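Local coordinates for protein uronate isomerase (Caulobacter crescentus, PDB 2Q01) that interconverts D-glucuronate with D-fructuronate and D-galacturonate with D-tagaturonate, as a uronate isomerase of the metallo-dependent hydrolase superfamily, at residues B[55-63]-B[140-148]. Residues are numbered along the deposited sequence; the frame is centred on the assembly and turned at random.
Sequences FQDATDLLL and DYFDRITAA
Ala58 sets its methyl group between Phe142 and Ile145, one turn apart on helix 138-149, with its CB 3.7 Å from CD2 of Phe142 and 3.8 Å from CG2 of Ile145. The two short helical segments run almost at right angles (91°) with their axes 9.9 Å apart, and so small a residue lets the backbones come close at this point.

Followed outward from CB, the Phe142 side chain has its CG anti to the backbone N (chi1 -174°), which swings the ring off its own helix toward the start of helix 58-63. Along one side of the ring CD2 meets the Ala58 methyl, and Phe142 CE2 then comes 3.7 Å from Thr59 OG1, which lies at the ring edge and is hydrogen-bonded to Pro96 O. At the far end, Phe142 CZ passes 4.2 Å from OD1 of Asp57, whose carboxylate is turned 39° from the ring plane.

Thr146 OG1 sits over one ring face, offset toward the rim, and donates a hydrogen bond to Phe142 O (2.7 Å) from above the carbonyl plane; that oxygen also accepts from Thr146 N. Thr146 CG2, the other branch, packs 3.4 Å from Gln56 O, and a water donates to both Gln56 O and Thr146 O. A glycine in place of Thr146 would probably leave Phe142 O with the backbone N as its one remaining donor here and open a gap beside Gln56 O and the Phe142 ring.

Leu62 and Ile145 meet tip to tip through their CD1 methyls. Phe127 and Phe129 from a loop pack on Ile145, and Trp100 packs on Ala58 and Thr59, where helices 58-63, 96-105 and 138-149 meet.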
ATOM      1  N   PHE B  55      -1.600  37.273  20.226  1.00 55.53           N
ATOM      2  CA  PHE B  55      -2.153  37.074  18.887  1.00 61.12           C
ATOM      3  C   PHE B  55      -3.352  38.010  18.699  1.00 64.90           C
ATOM      4  O   PHE B  55      -3.940  38.483  19.682  1.00 66.90           O
ATOM      5  CB  PHE B  55      -2.561  35.612  18.679  1.00 59.94           C
ATOM      6  CG  PHE B  55      -1.457  34.620  18.962  1.00 61.54           C
ATOM      7  CD1 PHE B  55      -0.458  34.376  18.020  1.00 71.48           C
ATOM      8  CD2 PHE B  55      -1.424  33.921  20.168  1.00 59.83           C
ATOM      9  CE1 PHE B  55       0.563  33.454  18.277  1.00 67.89           C
ATOM     10  CE2 PHE B  55      -0.406  32.997  20.437  1.00 56.35           C
ATOM     11  CZ  PHE B  55       0.587  32.764  19.489  1.00 59.37           C
ATOM     12  N   GLN B  56      -3.717  38.285  17.450  1.00 63.18           N
ATOM     13  CA  GLN B  56      -4.733  39.310  17.189  1.00 68.97           C
ATOM     14  C   GLN B  56      -6.133  38.808  16.805  1.00 65.86           C
ATOM     15  O   GLN B  56      -7.123  39.245  17.394  1.00 67.51           O
ATOM     16  CB  GLN B  56      -4.221  40.362  16.192  1.00 68.62           C
ATOM     17  CG  GLN B  56      -3.465  39.810  14.992  1.00 83.36           C
ATOM     18  CD  GLN B  56      -3.150  40.880  13.962  1.00 92.67           C
ATOM     19  OE1 GLN B  56      -1.997  41.283  13.804  1.00100.07           O
ATOM     20  NE2 GLN B  56      -4.176  41.349  13.260  1.00 82.78           N
ATOM     21  N   ASP B  57      -6.213  37.895  15.838  1.00 66.12           N
ATOM     22  CA  ASP B  57      -7.493  37.456  15.274  1.00 64.08           C
ATOM     23  C   ASP B  57      -7.695  35.955  15.387  1.00 61.05           C
ATOM     24  O   ASP B  57      -6.743  35.204  15.581  1.00 66.50           O
ATOM     25  CB  ASP B  57      -7.579  37.827  13.784  1.00 69.51           C
ATOM     26  CG  ASP B  57      -7.657  39.321  13.543  1.00 86.62           C
ATOM     27  OD1 ASP B  57      -8.167  40.056  14.418  1.00101.90           O
ATOM     28  OD2 ASP B  57      -7.216  39.759  12.457  1.00 96.31           O
ATOM     29  N   ALA B  58      -8.946  35.526  15.235  1.00 57.34           N
ATOM     30  CA  ALA B  58      -9.272  34.120  15.022  1.00 55.41           C
ATOM     31  C   ALA B  58      -8.751  33.686  13.655  1.00 60.41           C
ATOM     32  O   ALA B  58      -8.335  32.542  13.475  1.00 63.20           O
ATOM     33  CB  ALA B  58     -10.771  33.914  15.098  1.00 52.06           C
ATOM     34  N   THR B  59      -8.780  34.614  12.701  1.00 61.45           N
ATOM     35  CA  THR B  59      -8.283  34.385  11.351  1.00 61.13           C
ATOM     36  C   THR B  59      -6.752  34.301  11.317  1.00 62.13           C
ATOM     37  O   THR B  59      -6.192  33.358  10.753  1.00 61.67           O
ATOM     38  CB  THR B  59      -8.812  35.470  10.395  1.00 59.70           C
ATOM     39  OG1 THR B  59     -10.241  35.391  10.356  1.00 61.16           O
ATOM     40  CG2 THR B  59      -8.266  35.289   8.983  1.00 61.54           C
ATOM     41  N   ASP B  60      -6.085  35.264  11.948  1.00 62.37           N
ATOM     42  CA  ASP B  60      -4.620  35.310  11.969  1.00 64.88           C
ATOM     43  C   ASP B  60      -3.946  34.171  12.731  1.00 61.76           C
ATOM     44  O   ASP B  60      -2.781  33.869  12.488  1.00 64.52           O
ATOM     45  CB  ASP B  60      -4.126  36.657  12.497  1.00 65.80           C
ATOM     46  CG  ASP B  60      -3.713  37.595  11.385  1.00 87.89           C
ATOM     47  OD1 ASP B  60      -2.534  38.009  11.375  1.00 97.85           O
ATOM     48  OD2 ASP B  60      -4.557  37.902  10.511  1.00 98.23           O
ATOM     49  N   LEU B  61      -4.684  33.541  13.639  1.00 62.93           N
ATOM     50  CA  LEU B  61      -4.141  32.475  14.466  1.00 62.32           C
ATOM     51  C   LEU B  61      -4.475  31.088  13.913  1.00 63.53           C
ATOM     52  O   LEU B  61      -3.624  30.189  13.903  1.00 61.73           O
ATOM     53  CB  LEU B  61      -4.647  32.623  15.908  1.00 61.63           C
ATOM     54  CG  LEU B  61      -4.283  31.575  16.961  1.00 65.35           C
ATOM     55  CD1 LEU B  61      -2.823  31.664  17.358  1.00 65.92           C
ATOM     56  CD2 LEU B  61      -5.173  31.726  18.172  1.00 60.49           C
ATOM     57  N   LEU B  62      -5.710  30.921  13.447  1.00 60.28           N
ATOM     58  CA  LEU B  62      -6.207  29.601  13.065  1.00 58.63           C
ATOM     59  C   LEU B  62      -6.324  29.399  11.559  1.00 56.69           C
ATOM     60  O   LEU B  62      -5.981  28.334  11.051  1.00 56.64           O
ATOM     61  CB  LEU B  62      -7.557  29.311  13.740  1.00 55.68           C
ATOM     62  CG  LEU B  62      -7.599  29.253  15.272  1.00 56.56           C
ATOM     63  CD1 LEU B  62      -9.005  29.522  15.772  1.00 47.45           C
ATOM     64  CD2 LEU B  62      -7.080  27.918  15.802  1.00 55.54           C
ATOM     65  N   LEU B  63      -6.799  30.423  10.855  1.00 58.78           N
ATOM     66  CA  LEU B  63      -7.166  30.293   9.446  1.00 59.43           C
ATOM     67  C   LEU B  63      -6.043  30.633   8.456  1.00 63.71           C
ATOM     68  O   LEU B  63      -5.704  29.811   7.601  1.00 62.46           O
ATOM     69  CB  LEU B  63      -8.428  31.115   9.153  1.00 54.55           C
ATOM     70  CG  LEU B  63      -8.952  31.223   7.717  1.00 57.66           C
ATOM     71  CD1 LEU B  63      -9.280  29.860   7.090  1.00 58.51           C
ATOM     72  CD2 LEU B  63     -10.173  32.126   7.701  1.00 67.46           C
ATOM     73  N   ASP B 140     -20.135  34.903  16.388  1.00 63.12           N
ATOM     74  CA  ASP B 140     -20.007  34.624  17.810  1.00 62.05           C
ATOM     75  C   ASP B 140     -18.657  33.979  18.111  1.00 58.30           C
ATOM     76  O   ASP B 140     -17.999  34.356  19.077  1.00 57.14           O
ATOM     77  CB  ASP B 140     -21.161  33.742  18.299  1.00 68.55           C
ATOM     78  CG  ASP B 140     -21.098  33.467  19.795  1.00 75.32           C
ATOM     79  OD1 ASP B 140     -21.026  34.434  20.585  1.00 78.62           O
ATOM     80  OD2 ASP B 140     -21.124  32.278  20.178  1.00 78.00           O
ATOM     81  N   TYR B 141     -18.251  33.026  17.268  1.00 62.66           N
ATOM     82  CA  TYR B 141     -16.929  32.390  17.358  1.00 55.59           C
ATOM     83  C   TYR B 141     -15.787  33.390  17.209  1.00 56.41           C
ATOM     84  O   TYR B 141     -14.837  33.361  17.989  1.00 53.03           O
ATOM     85  CB  TYR B 141     -16.771  31.312  16.288  1.00 52.24           C
ATOM     86  CG  TYR B 141     -16.949  29.890  16.763  1.00 52.62           C
ATOM     87  CD1 TYR B 141     -18.217  29.316  16.854  1.00 43.58           C
ATOM     88  CD2 TYR B 141     -15.845  29.103  17.086  1.00 42.61           C
ATOM     89  CE1 TYR B 141     -18.383  27.999  17.275  1.00 43.88           C
ATOM     90  CE2 TYR B 141     -16.002  27.786  17.507  1.00 41.68           C
ATOM     91  CZ  TYR B 141     -17.274  27.240  17.600  1.00 47.48           C
ATOM     92  OH  TYR B 141     -17.434  25.937  18.013  1.00 52.04           O
ATOM     93  N   PHE B 142     -15.896  34.275  16.214  1.00 56.75           N
ATOM     94  CA  PHE B 142     -14.823  35.215  15.886  1.00 56.55           C
ATOM     95  C   PHE B 142     -14.454  36.112  17.056  1.00 56.86           C
ATOM     96  O   PHE B 142     -13.323  36.061  17.537  1.00 56.71           O
ATOM     97  CB  PHE B 142     -15.167  36.068  14.653  1.00 54.02           C
ATOM     98  CG  PHE B 142     -14.035  36.956  14.203  1.00 51.10           C
ATOM     99  CD1 PHE B 142     -14.002  38.304  14.550  1.00 54.63           C
ATOM    100  CD2 PHE B 142     -12.988  36.438  13.446  1.00 42.20           C
ATOM    101  CE1 PHE B 142     -12.945  39.121  14.145  1.00 50.00           C
ATOM    102  CE2 PHE B 142     -11.934  37.248  13.032  1.00 44.54           C
ATOM    103  CZ  PHE B 142     -11.911  38.590  13.386  1.00 41.12           C
ATOM    104  N   ASP B 143     -15.414  36.910  17.518  1.00 62.65           N
ATOM    105  CA  ASP B 143     -15.131  37.906  18.551  1.00 64.68           C
ATOM    106  C   ASP B 143     -14.940  37.333  19.958  1.00 60.34           C
ATOM    107  O   ASP B 143     -14.333  37.988  20.801  1.00 54.29           O
ATOM    108  CB  ASP B 143     -16.137  39.071  18.526  1.00 71.52           C
ATOM    109  CG  ASP B 143     -17.576  38.614  18.384  1.00 84.43           C
ATOM    110  OD1 ASP B 143     -18.310  39.229  17.583  1.00 77.30           O
ATOM    111  OD2 ASP B 143     -17.980  37.647  19.064  1.00107.94           O
ATOM    112  N   ARG B 144     -15.433  36.118  20.204  1.00 54.15           N
ATOM    113  CA  ARG B 144     -15.151  35.439  21.475  1.00 58.64           C
ATOM    114  C   ARG B 144     -13.730  34.875  21.545  1.00 59.19           C
ATOM    115  O   ARG B 144     -13.137  34.835  22.622  1.00 58.53           O
ATOM    116  CB  ARG B 144     -16.180  34.353  21.794  1.00 56.43           C
ATOM    117  CG  ARG B 144     -17.465  34.891  22.403  1.00 73.48           C
ATOM    118  CD  ARG B 144     -17.930  34.020  23.559  1.00 84.87           C
ATOM    119  NE  ARG B 144     -18.601  32.798  23.118  1.00 85.18           N
ATOM    120  CZ  ARG B 144     -18.616  31.658  23.806  1.00 89.73           C
ATOM    121  NH1 ARG B 144     -19.260  30.601  23.324  1.00 85.24           N
ATOM    122  NH2 ARG B 144     -17.981  31.562  24.969  1.00 78.10           N
ATOM    123  N   ILE B 145     -13.198  34.439  20.402  1.00 59.95           N
ATOM    124  CA  ILE B 145     -11.793  34.030  20.294  1.00 55.23           C
ATOM    125  C   ILE B 145     -10.893  35.266  20.369  1.00 56.19           C
ATOM    126  O   ILE B 145      -9.917  35.287  21.118  1.00 61.20           O
ATOM    127  CB  ILE B 145     -11.517  33.230  18.991  1.00 52.21           C
ATOM    128  CG1 ILE B 145     -12.145  31.834  19.070  1.00 54.63           C
ATOM    129  CG2 ILE B 145     -10.016  33.101  18.726  1.00 53.65           C
ATOM    130  CD1 ILE B 145     -12.248  31.108  17.722  1.00 49.07           C
ATOM    131  N   THR B 146     -11.249  36.293  19.598  1.00 56.00           N
ATOM    132  CA  THR B 146     -10.523  37.563  19.563  1.00 58.67           C
ATOM    133  C   THR B 146     -10.444  38.224  20.945  1.00 61.52           C
ATOM    134  O   THR B 146      -9.369  38.671  21.357  1.00 61.06           O
ATOM    135  CB  THR B 146     -11.161  38.524  18.531  1.00 58.60           C
ATOM    136  OG1 THR B 146     -11.271  37.855  17.268  1.00 45.23           O
ATOM    137  CG2 THR B 146     -10.331  39.788  18.361  1.00 57.28           C
ATOM    138  N   ALA B 147     -11.573  38.253  21.660  1.00 62.69           N
ATOM    139  CA  ALA B 147     -11.622  38.781  23.028  1.00 64.04           C
ATOM    140  C   ALA B 147     -10.747  37.979  23.983  1.00 63.61           C
ATOM    141  O   ALA B 147     -10.083  38.557  24.849  1.00 69.60           O
ATOM    142  CB  ALA B 147     -13.050  38.825  23.545  1.00 67.61           C
ATOM    143  N   ALA B 148     -10.752  36.655  23.807  1.00 54.96           N
ATOM    144  CA  ALA B 148      -9.924  35.743  24.598  1.00 44.81           C
ATOM    145  C   ALA B 148      -8.432  35.953  24.348  1.00 46.95           C
ATOM    146  O   ALA B 148      -7.633  35.829  25.272  1.00 50.00           O
ATOM    147  CB  ALA B 148     -10.311  34.291  24.331  1.00 39.35           C
TER
HETATM  148  O   HOH W   1      -7.505  40.064  20.293  1.00 45.67           O